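Iron binding protein FbpA (Mannheimia haemolytica, PDB 1Q35) binds ferric iron and probably serves as the periplasmic solute-binding component of a bacterial iron-uptake system. Local coordinates at residues R101-V112 with C190-Y200. Numbering follows the deposited sequence.
With FMT (formic acid), chain C.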
loop_
_atom_site.group_PDB
_atom_site.type_symbol
_atom_site.label_atom_id
_atom_site.label_comp_id
_atom_site.label_asym_id
_atom_site.label_seq_id
_atom_site.Cartn_x
_atom_site.Cartn_y
_atom_site.Cartn_z
ATOM N N ARG A 101 1.022 3.066 -5.200
ATOM C CA ARG A 101 1.529 1.726 -5.433
ATOM C C ARG A 101 0.403 0.930 -6.065
ATOM O O ARG A 101 -0.775 1.219 -5.842
ATOM C CB ARG A 101 2.005 1.075 -4.129
ATOM C CG ARG A 101 1.005 1.093 -2.993
ATOM C CD ARG A 101 1.153 2.272 -2.031
ATOM N NE ARG A 101 2.434 2.297 -1.330
ATOM C CZ ARG A 101 2.764 1.564 -0.253
ATOM N NH1 ARG A 101 3.964 1.709 0.270
ATOM N NH2 ARG A 101 1.935 0.700 0.311
ATOM N N ALA A 102 0.767 -0.055 -6.873
ATOM C CA ALA A 102 -0.203 -0.931 -7.506
ATOM C C ALA A 102 -0.190 -2.287 -6.814
ATOM O O ALA A 102 0.881 -2.807 -6.471
ATOM C CB ALA A 102 0.125 -1.105 -8.980
ATOM N N ARG A 103 -1.363 -2.879 -6.611
ATOM C CA ARG A 103 -1.421 -4.258 -6.142
ATOM C C ARG A 103 -1.555 -5.133 -7.381
ATOM O O ARG A 103 -2.597 -5.172 -8.031
ATOM C CB ARG A 103 -2.544 -4.473 -5.125
ATOM C CG ARG A 103 -2.402 -5.759 -4.332
ATOM C CD ARG A 103 -2.931 -5.656 -2.901
ATOM N NE ARG A 103 -2.614 -6.849 -2.115
ATOM C CZ ARG A 103 -1.415 -7.125 -1.601
ATOM N NH1 ARG A 103 -1.222 -8.251 -0.933
ATOM N NH2 ARG A 103 -0.402 -6.293 -1.753
ATOM N N VAL A 104 -0.450 -5.775 -7.734
ATOM C CA VAL A 104 -0.291 -6.459 -9.008
ATOM C C VAL A 104 -0.423 -7.972 -8.867
ATOM O O VAL A 104 -0.574 -8.492 -7.762
ATOM C CB VAL A 104 1.072 -6.094 -9.643
ATOM C CG1 VAL A 104 1.169 -4.584 -9.844
ATOM C CG2 VAL A 104 2.243 -6.589 -8.802
ATOM N N ILE A 105 -0.383 -8.656 -10.006
ATOM C CA ILE A 105 -0.328 -10.109 -10.046
ATOM C C ILE A 105 1.040 -10.513 -10.573
ATOM O O ILE A 105 1.417 -10.152 -11.687
ATOM C CB ILE A 105 -1.443 -10.702 -10.931
ATOM C CG1 ILE A 105 -2.816 -10.298 -10.391
ATOM C CG2 ILE A 105 -1.307 -12.228 -10.995
ATOM C CD1 ILE A 105 -3.973 -10.699 -11.266
ATOM N N TYR A 106 1.796 -11.224 -9.743
ATOM C CA TYR A 106 3.066 -11.813 -10.159
ATOM C C TYR A 106 2.812 -13.202 -10.714
ATOM O O TYR A 106 1.990 -13.938 -10.180
ATOM C CB TYR A 106 4.029 -11.879 -8.972
ATOM C CG TYR A 106 4.426 -10.513 -8.472
ATOM C CD1 TYR A 106 3.978 -10.022 -7.247
ATOM C CD2 TYR A 106 5.230 -9.696 -9.241
ATOM C CE1 TYR A 106 4.343 -8.755 -6.809
ATOM C CE2 TYR A 106 5.591 -8.425 -8.813
ATOM C CZ TYR A 106 5.149 -7.960 -7.602
ATOM O OH TYR A 106 5.531 -6.694 -7.218
ATOM N N THR A 107 3.507 -13.559 -11.791
ATOM C CA THR A 107 3.376 -14.897 -12.364
ATOM C C THR A 107 4.732 -15.557 -12.526
ATOM O O THR A 107 5.755 -14.895 -12.645
ATOM C CB THR A 107 2.685 -14.858 -13.730
ATOM O OG1 THR A 107 3.367 -13.936 -14.593
ATOM C CG2 THR A 107 1.241 -14.366 -13.622
ATOM N N SER A 108 4.720 -16.882 -12.542
ATOM C CA SER A 108 5.927 -17.649 -12.805
ATOM C C SER A 108 6.407 -17.355 -14.221
ATOM O O SER A 108 5.655 -17.507 -15.172
ATOM C CB SER A 108 5.637 -19.140 -12.669
ATOM O OG SER A 108 6.717 -19.916 -13.158
ATOM N N LYS A 109 7.659 -16.941 -14.359
ATOM C CA LYS A 109 8.261 -16.747 -15.671
ATOM C C LYS A 109 8.164 -18.021 -16.516
ATOM O O LYS A 109 7.731 -17.970 -17.663
ATOM C CB LYS A 109 9.724 -16.322 -15.515
ATOM C CG LYS A 109 10.451 -16.043 -16.821
ATOM C CD LYS A 109 11.930 -15.739 -16.597
ATOM C CE LYS A 109 12.656 -15.525 -17.918
ATOM N NZ LYS A 109 14.136 -15.549 -17.766
ATOM N N ASP A 110 8.538 -19.153 -15.919
ATOM C CA ASP A 110 8.633 -20.431 -16.628
ATOM C C ASP A 110 7.286 -21.113 -16.832
ATOM O O ASP A 110 7.050 -21.725 -17.871
ATOM C CB ASP A 110 9.571 -21.394 -15.874
ATOM C CG ASP A 110 11.018 -20.940 -15.893
ATOM O OD1 ASP A 110 11.771 -21.318 -14.970
ATOM O OD2 ASP A 110 11.493 -20.219 -16.791
ATOM N N ARG A 111 6.407 -21.019 -15.840
ATOM C CA ARG A 111 5.209 -21.851 -15.806
ATOM C C ARG A 111 3.916 -21.125 -16.198
ATOM O O ARG A 111 2.872 -21.759 -16.338
ATOM C CB ARG A 111 5.061 -22.502 -14.431
ATOM C CG ARG A 111 6.248 -23.383 -14.036
ATOM C CD ARG A 111 6.088 -24.077 -12.702
ATOM N NE ARG A 111 5.841 -23.104 -11.640
ATOM C CZ ARG A 111 6.780 -22.376 -11.042
ATOM N NH1 ARG A 111 8.066 -22.523 -11.331
ATOM N NH2 ARG A 111 6.422 -21.497 -10.110
ATOM N N VAL A 112 3.996 -19.810 -16.389
ATOM C CA VAL A 112 2.852 -19.002 -16.826
ATOM C C VAL A 112 3.225 -18.038 -17.950
ATOM O O VAL A 112 2.540 -17.968 -18.968
ATOM C CB VAL A 112 2.244 -18.174 -15.653
ATOM C CG1 VAL A 112 1.072 -17.298 -16.133
ATOM C CG2 VAL A 112 1.800 -19.084 -14.537
ATOM N N CYS A 190 3.866 -22.040 -6.154
ATOM C CA CYS A 190 2.725 -21.451 -6.840
ATOM C C CYS A 190 3.169 -20.724 -8.092
ATOM O O CYS A 190 4.361 -20.516 -8.329
ATOM C CB CYS A 190 1.944 -20.522 -5.916
ATOM S SG CYS A 190 2.992 -19.526 -4.862
ATOM N N ASP A 191 2.178 -20.358 -8.888
ATOM C CA ASP A 191 2.382 -19.783 -10.206
ATOM C C ASP A 191 1.859 -18.359 -10.345
ATOM O O ASP A 191 2.229 -17.674 -11.290
ATOM C CB ASP A 191 1.676 -20.650 -11.249
ATOM C CG ASP A 191 2.291 -22.028 -11.395
ATOM O OD1 ASP A 191 3.334 -22.308 -10.772
ATOM O OD2 ASP A 191 1.775 -22.886 -12.140
ATOM N N TYR A 192 0.961 -17.957 -9.442
ATOM C CA TYR A 192 0.347 -16.628 -9.422
ATOM C C TYR A 192 0.361 -16.137 -7.991
ATOM O O TYR A 192 0.060 -16.902 -7.077
ATOM C CB TYR A 192 -1.120 -16.681 -9.871
ATOM C CG TYR A 192 -1.343 -17.272 -11.248
ATOM C CD1 TYR A 192 -1.341 -18.652 -11.443
ATOM C CD2 TYR A 192 -1.577 -16.458 -12.354
ATOM C CE1 TYR A 192 -1.535 -19.203 -12.701
ATOM C CE2 TYR A 192 -1.776 -17.004 -13.618
ATOM C CZ TYR A 192 -1.746 -18.377 -13.782
ATOM O OH TYR A 192 -1.930 -18.915 -15.033
ATOM N N SER A 193 0.715 -14.876 -7.783
ATOM C CA SER A 193 0.527 -14.265 -6.474
ATOM C C SER A 193 0.002 -12.846 -6.616
ATOM O O SER A 193 0.038 -12.258 -7.696
ATOM C CB SER A 193 1.826 -14.268 -5.659
ATOM O OG SER A 193 2.711 -13.244 -6.090
ATOM N N ILE A 194 -0.526 -12.320 -5.521
ATOM C CA ILE A 194 -0.927 -10.920 -5.439
ATOM C C ILE A 194 0.071 -10.223 -4.526
ATOM O O ILE A 194 0.423 -10.750 -3.478
ATOM C CB ILE A 194 -2.357 -10.804 -4.885
ATOM C CG1 ILE A 194 -3.356 -11.476 -5.831
ATOM C CG2 ILE A 194 -2.714 -9.340 -4.682
ATOM C CD1 ILE A 194 -4.768 -11.562 -5.274
ATOM N N GLY A 195 0.542 -9.047 -4.921
ATOM C CA GLY A 195 1.452 -8.285 -4.085
ATOM C C GLY A 195 1.641 -6.876 -4.605
ATOM O O GLY A 195 1.244 -6.576 -5.724
ATOM N N ASN A 196 2.262 -6.012 -3.813
ATOM C CA ASN A 196 2.454 -4.631 -4.233
ATOM C C ASN A 196 3.647 -4.507 -5.183
ATOM O O ASN A 196 4.658 -5.214 -5.057
ATOM C CB ASN A 196 2.627 -3.698 -3.030
ATOM C CG ASN A 196 1.323 -3.429 -2.299
ATOM O OD1 ASN A 196 0.236 -3.676 -2.820
ATOM N ND2 ASN A 196 1.434 -2.910 -1.083
ATOM N N SER A 197 3.518 -3.581 -6.124
ATOM C CA SER A 197 4.451 -3.403 -7.226
ATOM C C SER A 197 5.872 -3.077 -6.779
ATOM O O SER A 197 6.835 -3.632 -7.294
ATOM C CB SER A 197 3.941 -2.287 -8.141
ATOM O OG SER A 197 3.674 -1.093 -7.408
ATOM N N TYR A 198 6.005 -2.165 -5.828
ATOM C CA TYR A 198 7.324 -1.672 -5.429
ATOM C C TYR A 198 8.206 -2.792 -4.876
ATOM O O TYR A 198 9.425 -2.730 -4.989
ATOM C CB TYR A 198 7.222 -0.493 -4.435
ATOM C CG TYR A 198 6.407 -0.790 -3.205
ATOM C CD1 TYR A 198 5.030 -0.587 -3.206
ATOM C CD2 TYR A 198 6.988 -1.304 -2.055
ATOM C CE1 TYR A 198 4.263 -0.878 -2.112
ATOM C CE2 TYR A 198 6.220 -1.598 -0.936
ATOM C CZ TYR A 198 4.849 -1.387 -0.982
ATOM O OH TYR A 198 4.038 -1.689 0.085
ATOM N N TYR A 199 7.600 -3.826 -4.308
ATOM C CA TYR A 199 8.378 -4.955 -3.802
ATOM C C TYR A 199 9.190 -5.660 -4.895
ATOM O O TYR A 199 10.235 -6.227 -4.603
ATOM C CB TYR A 199 7.485 -5.973 -3.077
ATOM C CG TYR A 199 6.991 -5.492 -1.731
ATOM C CD1 TYR A 199 5.630 -5.423 -1.450
ATOM C CD2 TYR A 199 7.880 -5.109 -0.735
ATOM C CE1 TYR A 199 5.169 -4.978 -0.219
ATOM C CE2 TYR A 199 7.426 -4.658 0.497
ATOM C CZ TYR A 199 6.070 -4.604 0.746
ATOM O OH TYR A 199 5.599 -4.164 1.963
ATOM N N TYR A 200 8.719 -5.641 -6.140
ATOM C CA TYR A 200 9.479 -6.234 -7.241
ATOM C C TYR A 200 10.825 -5.528 -7.401
ATOM O O TYR A 200 11.863 -6.178 -7.546
ATOM C CB TYR A 200 8.671 -6.181 -8.532
ATOM C CG TYR A 200 9.167 -7.115 -9.609
ATOM C CD1 TYR A 200 9.794 -6.627 -10.742
ATOM C CD2 TYR A 200 8.986 -8.491 -9.507
ATOM C CE1 TYR A 200 10.247 -7.481 -11.742
ATOM C CE2 TYR A 200 9.432 -9.351 -10.507
ATOM C CZ TYR A 200 10.056 -8.840 -11.620
ATOM O OH TYR A 200 10.504 -9.683 -12.616
HETATM C C FMT C . 5.480 -0.629 3.127
HETATM O O1 FMT C . 6.106 0.143 4.000
HETATM O O2 FMT C . 5.236 -0.194 2.016
HETATM O O HOH W 1 0.798 -22.545 -14.598
#
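Tyr106 of strand 101-108 lies against strand 192-196 and the start of the helix that follows it. Its CB meets Ser193 OG, which sits near the ring plane beside CD1. Farther along, CE1 skirts the carbonyl of Gly195, and Val104 CG2 lies over one ring face, toward the rim. CE2 touches Tyr200 CD2 at 3.5 Å; the two ring planes are 18° from parallel but strongly offset. At the tip OH donates to Asn196 O (2.8 Å), arriving from above the carbonyl plane, and reaches Tyr200 CB. Val182 and Ile218 also pack on Tyr106.

The strands are antiparallel, with paired backbone bonds at Val104-Gly195 and Tyr106-Ser193. Beyond them Ser197 OG accepts from Ala102 N, while Ser197 N donates to Ala102 O.

At one end Arg111 NE forms a salt bridge with Asp191 OD1 (2.8 Å), which lies in the guanidinium plane, and NH2 adds a bond to Cys190 O (2.9 Å). Val112 CG2 sits over the face of the Tyr192 ring.

At the other end Tyr198 CE1 lies over the centre of the Arg101 guanidinium face, 3.4 Å from Arg101 CZ, with the planes 34° apart. Asn196 ND2 donates to Tyr198 OH (3.1 Å), and Arg101 NH1 to formic acid O2 (2.9 Å). Arg103, salt-bridged to Asp178, gives Asn196 OD1 a weak bond.

This antiparallel pair in a periplasmic-binding-protein fold thus leads into the ferric site, where Tyr198 and Tyr199 bind iron with Tyr142; it is iron-free here, with formic acid, probably from the crystallisation liquor, beside Tyr198.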